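Side-chain contacts in methylmalonyl-CoA carboxyltransferase 12S subunit (Propionibacterium freudenreichii, PDB 1ON3), which transfers the carboxyl group of methylmalonyl-CoA to the biotin of the 1.3S subunit, leaving propanoyl-CoA, as the hexameric core of transcarboxylase: residues E[291-296]-E[305-310]; E[233-238]-E[350-355]; E[419-424]-E[485-490]; E[424-429]-E[507-512]. All coordinates share one frame; numbering follows the deposited sequence.

Interaction 1. Residues E[291-296]-E[305-310]; sequences DVRDVI and YLEVKA
A salt-bridge network running from the start of helix 293-299 to the edge strand 305-308 ties Arg-293 to Glu-307, with Asp-291 as the third member. The guanidinium is shared by two carboxylates. Arg-293 NH1 reaches Glu-307 OE1 at 3.1 Å, nearly straight at 162°, on the syn lone pair of the oxygen and in the guanidinium plane, although the two flat groups stand 82° apart. On its other edge NE and NH2 grip Asp-291 side-on, NE to OD1 and NH2 to OD2, the latter at 2.8 Å. Asp-291 OD1 also takes the backbone N of Arg-293 at 2.9 Å, a capping bond for which a short carboxylate suits the first turn. A bend at chi3 (-65°) folds the arginine chain back, and its NE, NH1 and NH2 can then serve both acids at once. The Tyr-305 side chain crosses that of Arg-293 at about a right angle; its ring reaches the aliphatic part of the arginine, OH 3.5 Å from Arg-293 CB, and also Ile-296, whose CG2 rests 4.0 Å from Tyr-305 CD1. Gln-334 NE2 hydrogen-bonds Asp-291 OD1 as well, while Val-317 of strand 316-323 lies against both Ile-296 and Glu-307.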
loop_
_atom_site.group_PDB
_atom_site.type_symbol
_atom_site.label_atom_id
_atom_site.label_comp_id
_atom_site.label_asym_id
_atom_site.label_seq_id
_atom_site.Cartn_x
_atom_site.Cartn_y
_atom_site.Cartn_z
ATOM N N ASP E 291 -47.363 -5.014 -13.478
ATOM C CA ASP E 291 -46.103 -5.710 -13.736
ATOM C C ASP E 291 -45.017 -4.650 -13.753
ATOM O O ASP E 291 -45.000 -3.796 -14.634
ATOM C CB ASP E 291 -46.122 -6.419 -15.083
ATOM C CG ASP E 291 -44.972 -7.406 -15.234
ATOM O OD1 ASP E 291 -43.852 -7.093 -14.772
ATOM O OD2 ASP E 291 -45.185 -8.488 -15.825
ATOM N N VAL E 292 -44.110 -4.705 -12.783
ATOM C CA VAL E 292 -43.055 -3.708 -12.695
ATOM C C VAL E 292 -42.096 -3.712 -13.888
ATOM O O VAL E 292 -41.386 -2.741 -14.118
ATOM C CB VAL E 292 -42.269 -3.866 -11.363
ATOM C CG1 VAL E 292 -41.394 -5.120 -11.396
ATOM C CG2 VAL E 292 -41.444 -2.618 -11.094
ATOM N N ARG E 293 -42.076 -4.794 -14.660
ATOM C CA ARG E 293 -41.189 -4.841 -15.812
ATOM C C ARG E 293 -41.697 -3.892 -16.897
ATOM O O ARG E 293 -40.959 -3.540 -17.807
ATOM C CB ARG E 293 -41.061 -6.275 -16.336
ATOM C CG ARG E 293 -40.274 -7.179 -15.364
ATOM C CD ARG E 293 -40.450 -8.653 -15.694
ATOM N NE ARG E 293 -41.838 -9.091 -15.517
ATOM C CZ ARG E 293 -42.214 -10.366 -15.427
ATOM N NH1 ARG E 293 -41.304 -11.336 -15.494
ATOM N NH2 ARG E 293 -43.497 -10.674 -15.285
ATOM N N ASP E 294 -42.957 -3.475 -16.799
ATOM C CA ASP E 294 -43.480 -2.516 -17.772
ATOM C C ASP E 294 -42.818 -1.169 -17.499
ATOM O O ASP E 294 -42.614 -0.365 -18.411
ATOM C CB ASP E 294 -45.008 -2.400 -17.674
ATOM C CG ASP E 294 -45.714 -3.617 -18.235
ATOM O OD1 ASP E 294 -45.145 -4.277 -19.131
ATOM O OD2 ASP E 294 -46.832 -3.911 -17.795
ATOM N N VAL E 295 -42.476 -0.921 -16.237
ATOM C CA VAL E 295 -41.799 0.315 -15.883
ATOM C C VAL E 295 -40.363 0.181 -16.384
ATOM O O VAL E 295 -39.824 1.089 -17.018
ATOM C CB VAL E 295 -41.777 0.542 -14.361
ATOM C CG1 VAL E 295 -40.914 1.752 -14.037
ATOM C CG2 VAL E 295 -43.217 0.741 -13.837
ATOM N N ILE E 296 -39.753 -0.968 -16.109
ATOM C CA ILE E 296 -38.379 -1.216 -16.532
ATOM C C ILE E 296 -38.232 -1.032 -18.038
ATOM O O ILE E 296 -37.327 -0.342 -18.488
ATOM C CB ILE E 296 -37.917 -2.657 -16.149
ATOM C CG1 ILE E 296 -37.873 -2.792 -14.617
ATOM C CG2 ILE E 296 -36.536 -2.961 -16.784
ATOM C CD1 ILE E 296 -37.525 -4.210 -14.094
ATOM N N TYR E 305 -33.754 -6.057 -21.512
ATOM C CA TYR E 305 -33.267 -6.483 -20.210
ATOM C C TYR E 305 -33.162 -8.000 -20.188
ATOM O O TYR E 305 -33.871 -8.699 -20.914
ATOM C CB TYR E 305 -34.166 -5.968 -19.057
ATOM C CG TYR E 305 -35.617 -6.420 -19.078
ATOM C CD1 TYR E 305 -36.596 -5.676 -19.740
ATOM C CD2 TYR E 305 -36.008 -7.604 -18.436
ATOM C CE1 TYR E 305 -37.934 -6.104 -19.763
ATOM C CE2 TYR E 305 -37.336 -8.039 -18.458
ATOM C CZ TYR E 305 -38.292 -7.285 -19.123
ATOM O OH TYR E 305 -39.601 -7.725 -19.147
ATOM N N LEU E 306 -32.234 -8.502 -19.389
ATOM C CA LEU E 306 -32.046 -9.940 -19.252
ATOM C C LEU E 306 -32.395 -10.247 -17.805
ATOM O O LEU E 306 -31.643 -9.894 -16.900
ATOM C CB LEU E 306 -30.588 -10.318 -19.533
ATOM C CG LEU E 306 -30.258 -11.784 -19.228
ATOM C CD1 LEU E 306 -31.022 -12.689 -20.186
ATOM C CD2 LEU E 306 -28.760 -12.012 -19.340
ATOM N N GLU E 307 -33.543 -10.881 -17.580
ATOM C CA GLU E 307 -33.962 -11.176 -16.218
ATOM C C GLU E 307 -33.193 -12.360 -15.628
ATOM O O GLU E 307 -33.036 -13.386 -16.284
ATOM C CB GLU E 307 -35.472 -11.456 -16.187
ATOM C CG GLU E 307 -36.110 -11.115 -14.855
ATOM C CD GLU E 307 -37.617 -11.328 -14.817
ATOM O OE1 GLU E 307 -38.279 -11.290 -15.884
ATOM O OE2 GLU E 307 -38.145 -11.521 -13.698
ATOM N N VAL E 308 -32.710 -12.189 -14.396
ATOM C CA VAL E 308 -31.978 -13.220 -13.673
ATOM C C VAL E 308 -32.966 -13.890 -12.701
ATOM O O VAL E 308 -33.751 -13.202 -12.040
ATOM C CB VAL E 308 -30.795 -12.596 -12.892
ATOM C CG1 VAL E 308 -30.047 -13.676 -12.080
ATOM C CG2 VAL E 308 -29.838 -11.919 -13.886
ATOM N N LYS E 309 -32.925 -15.222 -12.628
ATOM C CA LYS E 309 -33.837 -15.993 -11.768
ATOM C C LYS E 309 -35.290 -15.570 -12.029
ATOM O O LYS E 309 -36.078 -15.381 -11.098
ATOM C CB LYS E 309 -33.477 -15.810 -10.285
ATOM C CG LYS E 309 -32.333 -16.739 -9.871
ATOM C CD LYS E 309 -31.880 -16.620 -8.422
ATOM C CE LYS E 309 -30.821 -17.712 -8.153
ATOM N NZ LYS E 309 -30.216 -17.676 -6.796
ATOM N N ALA E 310 -35.632 -15.441 -13.310
ATOM C CA ALA E 310 -36.977 -15.017 -13.713
ATOM C C ALA E 310 -38.112 -15.883 -13.191
ATOM O O ALA E 310 -39.225 -15.389 -13.007
ATOM C CB ALA E 310 -37.068 -14.939 -15.226
#

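Interaction 2. Residues E[233-238]-E[350-355]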
loop_
_atom_site.group_PDB
_atom_site.type_symbol
_atom_site.label_atom_id
_atom_site.label_comp_id
_atom_site.label_asym_id
_atom_site.label_seq_id
_atom_site.Cartn_x
_atom_site.Cartn_y
_atom_site.Cartn_z
ATOM N N ASN E 233 -31.550 -22.588 -6.923
ATOM C CA ASN E 233 -30.141 -22.847 -7.268
ATOM C C ASN E 233 -29.620 -22.287 -8.591
ATOM O O ASN E 233 -28.403 -22.185 -8.761
ATOM C CB ASN E 233 -29.862 -24.349 -7.355
ATOM C CG ASN E 233 -29.962 -25.073 -6.024
ATOM O OD1 ASN E 233 -30.432 -26.220 -5.972
ATOM N ND2 ASN E 233 -29.502 -24.444 -4.960
ATOM N N ILE E 234 -30.501 -21.966 -9.535
ATOM C CA ILE E 234 -30.014 -21.523 -10.841
ATOM C C ILE E 234 -30.539 -20.192 -11.316
ATOM O O ILE E 234 -31.527 -19.672 -10.799
ATOM C CB ILE E 234 -30.283 -22.582 -11.934
ATOM C CG1 ILE E 234 -31.797 -22.738 -12.154
ATOM C CG2 ILE E 234 -29.653 -23.919 -11.513
ATOM C CD1 ILE E 234 -32.160 -23.621 -13.342
ATOM N N HIS E 235 -29.898 -19.660 -12.349
ATOM C CA HIS E 235 -30.251 -18.331 -12.821
ATOM C C HIS E 235 -30.971 -18.200 -14.135
ATOM O O HIS E 235 -31.664 -17.202 -14.352
ATOM C CB HIS E 235 -28.985 -17.474 -12.830
ATOM C CG HIS E 235 -28.243 -17.512 -11.531
ATOM N ND1 HIS E 235 -27.471 -18.589 -11.150
ATOM C CD2 HIS E 235 -28.220 -16.646 -10.489
ATOM C CE1 HIS E 235 -27.006 -18.385 -9.931
ATOM N NE2 HIS E 235 -27.449 -17.213 -9.506
ATOM N N PHE E 236 -30.805 -19.190 -15.010
ATOM C CA PHE E 236 -31.456 -19.181 -16.305
ATOM C C PHE E 236 -31.841 -20.581 -16.730
ATOM O O PHE E 236 -31.072 -21.530 -16.520
ATOM C CB PHE E 236 -30.527 -18.601 -17.397
ATOM C CG PHE E 236 -30.021 -17.216 -17.094
ATOM C CD1 PHE E 236 -28.837 -17.032 -16.403
ATOM C CD2 PHE E 236 -30.766 -16.097 -17.456
ATOM C CE1 PHE E 236 -28.392 -15.745 -16.063
ATOM C CE2 PHE E 236 -30.336 -14.816 -17.124
ATOM C CZ PHE E 236 -29.149 -14.642 -16.426
ATOM N N VAL E 237 -33.031 -20.709 -17.309
ATOM C CA VAL E 237 -33.466 -21.990 -17.842
ATOM C C VAL E 237 -33.369 -21.823 -19.341
ATOM O O VAL E 237 -33.840 -20.826 -19.880
ATOM C CB VAL E 237 -34.922 -22.348 -17.473
ATOM C CG1 VAL E 237 -35.369 -23.580 -18.252
ATOM C CG2 VAL E 237 -35.019 -22.643 -15.998
ATOM N N ALA E 238 -32.736 -22.790 -20.005
ATOM C CA ALA E 238 -32.563 -22.764 -21.446
ATOM C C ALA E 238 -33.218 -24.004 -22.060
ATOM O O ALA E 238 -33.116 -25.100 -21.515
ATOM C CB ALA E 238 -31.081 -22.741 -21.784
ATOM N N ALA E 350 -32.402 -11.219 -4.196
ATOM C CA ALA E 350 -31.927 -9.841 -4.257
ATOM C C ALA E 350 -30.484 -9.694 -3.784
ATOM O O ALA E 350 -29.647 -9.100 -4.474
ATOM C CB ALA E 350 -32.850 -8.935 -3.425
ATOM N N ALA E 351 -30.194 -10.240 -2.612
ATOM C CA ALA E 351 -28.858 -10.135 -2.019
ATOM C C ALA E 351 -27.743 -10.685 -2.905
ATOM O O ALA E 351 -26.696 -10.052 -3.045
ATOM C CB ALA E 351 -28.836 -10.834 -0.646
ATOM N N GLU E 352 -27.967 -11.858 -3.496
ATOM C CA GLU E 352 -26.956 -12.472 -4.358
ATOM C C GLU E 352 -26.682 -11.553 -5.552
ATOM O O GLU E 352 -25.526 -11.308 -5.900
ATOM C CB GLU E 352 -27.421 -13.843 -4.876
ATOM C CG GLU E 352 -26.339 -14.577 -5.731
ATOM C CD GLU E 352 -26.873 -15.824 -6.439
ATOM O OE1 GLU E 352 -27.955 -15.755 -7.063
ATOM O OE2 GLU E 352 -26.206 -16.875 -6.380
ATOM N N PHE E 353 -27.748 -11.042 -6.165
ATOM C CA PHE E 353 -27.618 -10.160 -7.326
ATOM C C PHE E 353 -26.861 -8.894 -6.939
ATOM O O PHE E 353 -25.956 -8.460 -7.653
ATOM C CB PHE E 353 -29.008 -9.799 -7.867
ATOM C CG PHE E 353 -28.989 -9.054 -9.181
ATOM C CD1 PHE E 353 -28.573 -9.686 -10.352
ATOM C CD2 PHE E 353 -29.434 -7.729 -9.257
ATOM C CE1 PHE E 353 -28.607 -9.014 -11.589
ATOM C CE2 PHE E 353 -29.470 -7.048 -10.492
ATOM C CZ PHE E 353 -29.058 -7.694 -11.655
ATOM N N VAL E 354 -27.238 -8.296 -5.811
ATOM C CA VAL E 354 -26.578 -7.086 -5.328
ATOM C C VAL E 354 -25.083 -7.337 -5.075
ATOM O O VAL E 354 -24.249 -6.551 -5.504
ATOM C CB VAL E 354 -27.240 -6.567 -4.028
ATOM C CG1 VAL E 354 -26.350 -5.514 -3.347
ATOM C CG2 VAL E 354 -28.624 -5.969 -4.346
ATOM N N ASN E 355 -24.733 -8.430 -4.396
ATOM C CA ASN E 355 -23.309 -8.710 -4.144
ATOM C C ASN E 355 -22.548 -8.914 -5.445
ATOM O O ASN E 355 -21.414 -8.447 -5.587
ATOM C CB ASN E 355 -23.121 -9.953 -3.265
ATOM C CG ASN E 355 -23.588 -9.734 -1.842
ATOM O OD1 ASN E 355 -23.466 -8.629 -1.303
ATOM N ND2 ASN E 355 -24.106 -10.791 -1.213
#
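His-235 reaches across to Glu-352 of helix 344-359, and the glutamate can be followed outward from its helix. From CB the chain runs to CG, set anti to the backbone N (chi1 -176°), and continues extended through chi2, which carries the carboxylate well clear of the helix surface towards the histidine, approaching from the opposite direction. The contact begins at Glu-352 CD, 3.4 Å from His-235 NE2. Of the two oxygens, OE1 is the main acceptor: His-235 NE2 donates to Glu-352 OE1 at 2.9 Å, bent to 147°. OE1 lies in the plane of the imidazole, at its edge, whereas the N-H comes in above the carboxylate plane, 41° out of it. Glu-352 OE2 stands farther off, 3.4 Å from His-235 NE2, and adds a weak bond; it is also 3.9 Å from His-235 CE1, while Glu-352 OE1 is 3.5 Å from His-235 CD2.

The histidine is held at both nitrogens, since ND1 accepts from the backbone N of Ile-192, and the ring meets Phe-191 edge-to-face. This suits an imidazole, which can accept at one nitrogen and donate at the other. Glu-352 OE1 also forms a salt bridge with Lys-309, whose positive charge would probably favour the ionised carboxylate. A histidine–carboxylate hydrogen bond of this kind here joins the loop before strand 236-238, the last strand of the N-terminal sheet, to a helix packed on the C-terminal sheet: a polar link between the two duplicated halves of the carboxyltransferase.

Interaction 3. Residues E[419-424]-E[485-490]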
loop_
_atom_site.group_PDB
_atom_site.type_symbol
_atom_site.label_atom_id
_atom_site.label_comp_id
_atom_site.label_asym_id
_atom_site.label_seq_id
_atom_site.Cartn_x
_atom_site.Cartn_y
_atom_site.Cartn_z
ATOM N N CYS E 419 -32.678 -0.434 -0.298
ATOM C CA CYS E 419 -31.642 0.587 -0.379
ATOM C C CYS E 419 -32.079 2.052 -0.404
ATOM O O CYS E 419 -32.159 2.660 -1.473
ATOM C CB CYS E 419 -30.757 0.315 -1.600
ATOM S SG CYS E 419 -29.154 1.131 -1.537
ATOM N N ASN E 420 -32.341 2.626 0.770
ATOM C CA ASN E 420 -32.721 4.035 0.837
ATOM C C ASN E 420 -31.430 4.828 1.068
ATOM O O ASN E 420 -30.335 4.255 1.029
ATOM C CB ASN E 420 -33.734 4.258 1.972
ATOM C CG ASN E 420 -33.075 4.393 3.327
ATOM O OD1 ASN E 420 -32.112 3.689 3.638
ATOM N ND2 ASN E 420 -33.601 5.302 4.150
ATOM N N ARG E 421 -31.533 6.136 1.309
ATOM C CA ARG E 421 -30.341 6.957 1.523
ATOM C C ARG E 421 -29.458 6.454 2.657
ATOM O O ARG E 421 -28.228 6.512 2.586
ATOM C CB ARG E 421 -30.749 8.397 1.837
ATOM C CG ARG E 421 -29.594 9.281 2.236
ATOM C CD ARG E 421 -29.153 10.124 1.072
ATOM N NE ARG E 421 -30.243 10.991 0.642
ATOM C CZ ARG E 421 -30.326 11.523 -0.572
ATOM N NH1 ARG E 421 -29.379 11.272 -1.472
ATOM N NH2 ARG E 421 -31.363 12.293 -0.888
ATOM N N ASP E 422 -30.095 5.979 3.720
ATOM C CA ASP E 422 -29.365 5.505 4.879
ATOM C C ASP E 422 -28.506 4.280 4.605
ATOM O O ASP E 422 -27.523 4.052 5.310
ATOM C CB ASP E 422 -30.344 5.284 6.030
ATOM C CG ASP E 422 -31.066 6.578 6.413
ATOM O OD1 ASP E 422 -30.361 7.545 6.760
ATOM O OD2 ASP E 422 -32.316 6.633 6.345
ATOM N N LEU E 423 -28.858 3.485 3.597
ATOM C CA LEU E 423 -28.018 2.342 3.271
ATOM C C LEU E 423 -27.056 2.709 2.136
ATOM O O LEU E 423 -26.518 1.850 1.436
ATOM C CB LEU E 423 -28.848 1.105 2.916
ATOM C CG LEU E 423 -29.206 0.262 4.154
ATOM C CD1 LEU E 423 -30.305 0.959 4.954
ATOM C CD2 LEU E 423 -29.674 -1.121 3.726
ATOM N N GLY E 424 -26.852 4.005 1.941
ATOM C CA GLY E 424 -25.903 4.433 0.932
ATOM C C GLY E 424 -26.387 4.756 -0.462
ATOM O O GLY E 424 -25.554 4.944 -1.345
ATOM N N GLN E 485 -34.991 12.561 2.680
ATOM C CA GLN E 485 -34.917 11.130 2.390
ATOM C C GLN E 485 -34.952 10.868 0.890
ATOM O O GLN E 485 -34.607 9.778 0.434
ATOM C CB GLN E 485 -36.017 10.388 3.155
ATOM C CG GLN E 485 -35.739 10.455 4.660
ATOM C CD GLN E 485 -36.613 9.548 5.493
ATOM O OE1 GLN E 485 -37.004 8.472 5.050
ATOM N NE2 GLN E 485 -36.901 9.969 6.720
ATOM N N VAL E 486 -35.375 11.867 0.121
ATOM C CA VAL E 486 -35.358 11.764 -1.337
ATOM C C VAL E 486 -34.761 13.062 -1.878
ATOM O O VAL E 486 -34.938 14.127 -1.280
ATOM C CB VAL E 486 -36.776 11.535 -1.974
ATOM C CG1 VAL E 486 -37.388 10.236 -1.453
ATOM C CG2 VAL E 486 -37.683 12.724 -1.714
ATOM N N ASP E 487 -34.020 12.967 -2.982
ATOM C CA ASP E 487 -33.409 14.135 -3.606
ATOM C C ASP E 487 -34.488 15.090 -4.125
ATOM O O ASP E 487 -34.331 16.310 -4.076
ATOM C CB ASP E 487 -32.583 13.740 -4.839
ATOM C CG ASP E 487 -31.313 12.975 -4.505
ATOM O OD1 ASP E 487 -31.302 12.211 -3.524
ATOM O OD2 ASP E 487 -30.327 13.127 -5.265
ATOM N N ASP E 488 -35.579 14.519 -4.620
ATOM C CA ASP E 488 -36.627 15.318 -5.247
ATOM C C ASP E 488 -37.872 14.459 -5.465
ATOM O O ASP E 488 -37.806 13.229 -5.366
ATOM C CB ASP E 488 -36.081 15.777 -6.601
ATOM C CG ASP E 488 -36.937 16.835 -7.275
ATOM O OD1 ASP E 488 -36.697 17.098 -8.470
ATOM O OD2 ASP E 488 -37.825 17.413 -6.623
ATOM N N VAL E 489 -39.007 15.107 -5.731
ATOM C CA VAL E 489 -40.250 14.399 -6.042
ATOM C C VAL E 489 -40.320 14.643 -7.545
ATOM O O VAL E 489 -40.206 15.782 -7.994
ATOM C CB VAL E 489 -41.475 15.021 -5.338
ATOM C CG1 VAL E 489 -42.741 14.236 -5.697
ATOM C CG2 VAL E 489 -41.261 15.007 -3.828
ATOM N N ILE E 490 -40.492 13.582 -8.324
ATOM C CA ILE E 490 -40.472 13.718 -9.773
ATOM C C ILE E 490 -41.716 13.309 -10.535
ATOM O O ILE E 490 -42.533 12.536 -10.058
ATOM C CB ILE E 490 -39.302 12.891 -10.385
ATOM C CG1 ILE E 490 -39.529 11.387 -10.147
ATOM C CG2 ILE E 490 -37.976 13.316 -9.765
ATOM C CD1 ILE E 490 -38.510 10.479 -10.847
HETATM O O HOH W 1 -33.965 7.498 1.369
#
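The guanidinium of Arg-421 turns its edge to the carboxylate of Asp-487, the two planes only 19° apart, while the backbone carbonyl carbons of Gln-485 and Val-486 approach it obliquely. Rather than pairing oxygen for nitrogen, both terminal nitrogens converge on one oxygen. Arg-421 NH2 meets Asp-487 OD1 at 2.6 Å, the bond bent, with an N-H...O angle of 140°, and arriving from above the carboxylate plane; Arg-421 NH1 adds a weak bond to the same OD1 at 3.0 Å. Because OD1 accepts from the backbone N of Val-428 too, this buried charge is held by the neighbouring strand as well as by the arginine. Bends at chi2 (100°) and chi3 curl the long side chain towards Asp-487, and NH2 is also weakly bonded to Gly-484 O.

A water carries the contact farther along the backbone: it accepts from Arg-421 N at 2.8 Å and donates to Gln-485 O. Just before the 3-10 turn, Asn-420 ND2 donates to Asp-422 OD2 at 2.9 Å, a short amide reaching the acid two residues on. The outer polar ends serve the assembly: Asp-422 forms a salt bridge with Lys-156 of the second subunit, and Gln-485 NE2 bonds Ile-148 O of that subunit. Arginine suits this site by its reach and several donors. The pattern is a buried salt bridge between loops at the edge of the C-terminal carboxyltransferase sheet, where strand 488-489 lies beside strand 427-430.

Interaction 4. Residues E[424-429]-E[507-512]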
loop_
_atom_site.group_PDB
_atom_site.type_symbol
_atom_site.label_atom_id
_atom_site.label_comp_id
_atom_site.label_asym_id
_atom_site.label_seq_id
_atom_site.Cartn_x
_atom_site.Cartn_y
_atom_site.Cartn_z
ATOM N N GLY E 424 -26.852 4.005 1.941
ATOM C CA GLY E 424 -25.903 4.433 0.932
ATOM C C GLY E 424 -26.387 4.756 -0.462
ATOM O O GLY E 424 -25.554 4.944 -1.345
ATOM N N ALA E 425 -27.699 4.811 -0.687
ATOM C CA ALA E 425 -28.191 5.169 -2.013
ATOM C C ALA E 425 -27.589 6.539 -2.305
ATOM O O ALA E 425 -27.639 7.440 -1.459
ATOM C CB ALA E 425 -29.724 5.259 -2.032
ATOM N N ASP E 426 -27.006 6.695 -3.491
ATOM C CA ASP E 426 -26.395 7.967 -3.860
ATOM C C ASP E 426 -27.431 8.987 -4.321
ATOM O O ASP E 426 -27.241 10.191 -4.154
ATOM C CB ASP E 426 -25.358 7.745 -4.949
ATOM C CG ASP E 426 -24.243 6.853 -4.483
ATOM O OD1 ASP E 426 -23.447 7.293 -3.636
ATOM O OD2 ASP E 426 -24.178 5.703 -4.951
ATOM N N ALA E 427 -28.515 8.501 -4.916
ATOM C CA ALA E 427 -29.595 9.375 -5.369
ATOM C C ALA E 427 -30.911 8.649 -5.146
ATOM O O ALA E 427 -31.028 7.461 -5.457
ATOM C CB ALA E 427 -29.431 9.714 -6.858
ATOM N N VAL E 428 -31.897 9.354 -4.594
ATOM C CA VAL E 428 -33.196 8.745 -4.357
ATOM C C VAL E 428 -34.299 9.661 -4.887
ATOM O O VAL E 428 -34.301 10.860 -4.599
ATOM C CB VAL E 428 -33.434 8.487 -2.857
ATOM C CG1 VAL E 428 -34.742 7.777 -2.667
ATOM C CG2 VAL E 428 -32.290 7.636 -2.264
ATOM N N TYR E 429 -35.219 9.110 -5.673
ATOM C CA TYR E 429 -36.314 9.927 -6.198
ATOM C C TYR E 429 -37.651 9.323 -5.828
ATOM O O TYR E 429 -37.796 8.100 -5.785
ATOM C CB TYR E 429 -36.247 10.050 -7.721
ATOM C CG TYR E 429 -34.922 10.526 -8.225
ATOM C CD1 TYR E 429 -33.978 9.620 -8.692
ATOM C CD2 TYR E 429 -34.569 11.875 -8.158
ATOM C CE1 TYR E 429 -32.705 10.035 -9.073
ATOM C CE2 TYR E 429 -33.283 12.305 -8.541
ATOM C CZ TYR E 429 -32.360 11.368 -8.993
ATOM O OH TYR E 429 -31.077 11.737 -9.334
ATOM N N ALA E 507 -20.567 8.130 -12.041
ATOM C CA ALA E 507 -19.687 7.229 -12.777
ATOM C C ALA E 507 -18.278 7.342 -12.208
ATOM O O ALA E 507 -17.441 6.478 -12.435
ATOM C CB ALA E 507 -19.688 7.576 -14.271
ATOM N N THR E 508 -18.006 8.403 -11.458
ATOM C CA THR E 508 -16.678 8.554 -10.884
ATOM C C THR E 508 -16.678 8.331 -9.378
ATOM O O THR E 508 -15.732 8.696 -8.696
ATOM C CB THR E 508 -16.087 9.950 -11.196
ATOM O OG1 THR E 508 -17.003 10.964 -10.770
ATOM C CG2 THR E 508 -15.842 10.095 -12.685
ATOM N N LYS E 509 -17.745 7.727 -8.857
ATOM C CA LYS E 509 -17.833 7.456 -7.427
ATOM C C LYS E 509 -16.670 6.581 -6.939
ATOM O O LYS E 509 -16.375 5.542 -7.525
ATOM C CB LYS E 509 -19.145 6.747 -7.096
ATOM C CG LYS E 509 -19.291 6.361 -5.628
ATOM C CD LYS E 509 -20.590 5.571 -5.396
ATOM C CE LYS E 509 -20.756 5.173 -3.934
ATOM N NZ LYS E 509 -21.999 4.360 -3.762
ATOM N N ARG E 510 -16.008 7.018 -5.875
ATOM C CA ARG E 510 -14.915 6.263 -5.271
ATOM C C ARG E 510 -15.247 6.235 -3.787
ATOM O O ARG E 510 -15.087 7.231 -3.083
ATOM C CB ARG E 510 -13.569 6.950 -5.519
ATOM C CG ARG E 510 -12.988 6.653 -6.896
ATOM C CD ARG E 510 -12.744 5.157 -7.043
ATOM N NE ARG E 510 -12.327 4.757 -8.387
ATOM C CZ ARG E 510 -13.095 4.829 -9.472
ATOM N NH1 ARG E 510 -14.335 5.294 -9.388
ATOM N NH2 ARG E 510 -12.626 4.419 -10.643
ATOM N N GLN E 511 -15.724 5.086 -3.326
ATOM C CA GLN E 511 -16.134 4.906 -1.941
ATOM C C GLN E 511 -15.343 3.777 -1.307
ATOM O O GLN E 511 -15.237 2.693 -1.874
ATOM C CB GLN E 511 -17.621 4.577 -1.907
ATOM C CG GLN E 511 -18.246 4.591 -0.538
ATOM C CD GLN E 511 -19.744 4.456 -0.627
ATOM O OE1 GLN E 511 -20.256 3.432 -1.080
ATOM N NE2 GLN E 511 -20.464 5.502 -0.215
ATOM N N THR E 512 -14.809 4.035 -0.125
ATOM C CA THR E 512 -14.003 3.055 0.587
ATOM C C THR E 512 -14.723 2.434 1.783
ATOM O O THR E 512 -15.706 2.975 2.282
ATOM C CB THR E 512 -12.695 3.695 1.066
ATOM O OG1 THR E 512 -12.994 4.860 1.848
ATOM C CG2 THR E 512 -11.836 4.094 -0.134
HETATM O O HOH W 2 -23.080 5.940 -1.262
#
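A fully extended Lys-509, every torsion from chi1 (177°) to chi4 (-178°) near 180°, spans the gap to Asp-426, whose chi1 of -62° puts CG opposite the carbonyl carbon and turns the carboxylate to meet it. The two side chains come from opposite directions. Lys-509 NZ donates to Asp-426 OD2 at 2.8 Å, on the syn lone pair of that oxygen, and more weakly to OD1 at 3.3 Å. The methylenes follow: Lys-509 CE lies 3.4 Å from Asp-426 OD1. A water joins the ring of polar atoms, 2.7 Å from Gly-424 O and 2.8 Å from Asp-426 OD1, while accepting from Gln-511 NE2 at 2.9 Å and from Lys-509 NZ. Gln-511 OE1 takes a further weak bond from NZ. Gly-424 suits its place because its backbone angles would press a side chain against the preceding carbonyl.

Asp-426 OD2 also accepts from the backbone N of Lys-402, and Lys-509 NZ donates to Val-400 O; Leu-128 of the third subunit packs on both residues. A buried ammonium surrounded by carboxylate, carbonyl and water oxygens should remain charged, and the salt bridge it forms fastens the tail after helix 495-505 to the loop just before strand 427-430.

Overall arrangement
All four contacts are built on charged or polar side chains, but their settings differ. Interaction 2 lies near the centre of the chain, though only partly buried, and touches interaction 1, whose segment 305-310 supplies Lys-309 to the same carboxylate; together they place the edge strand 305-308 of the C-terminal sheet against the N-terminal half. Interactions 3 and 4, centred about 11 Å apart, share Gly-424 and hold the far end of that sheet, where strands 427-430 and 488-489 are neighbours. Both are buried, use a bridging water and adjoin the third subunit, whereas interaction 1 is partly buried, touches no other chain and adds apolar packing. Only interaction 2 relies on an imidazole.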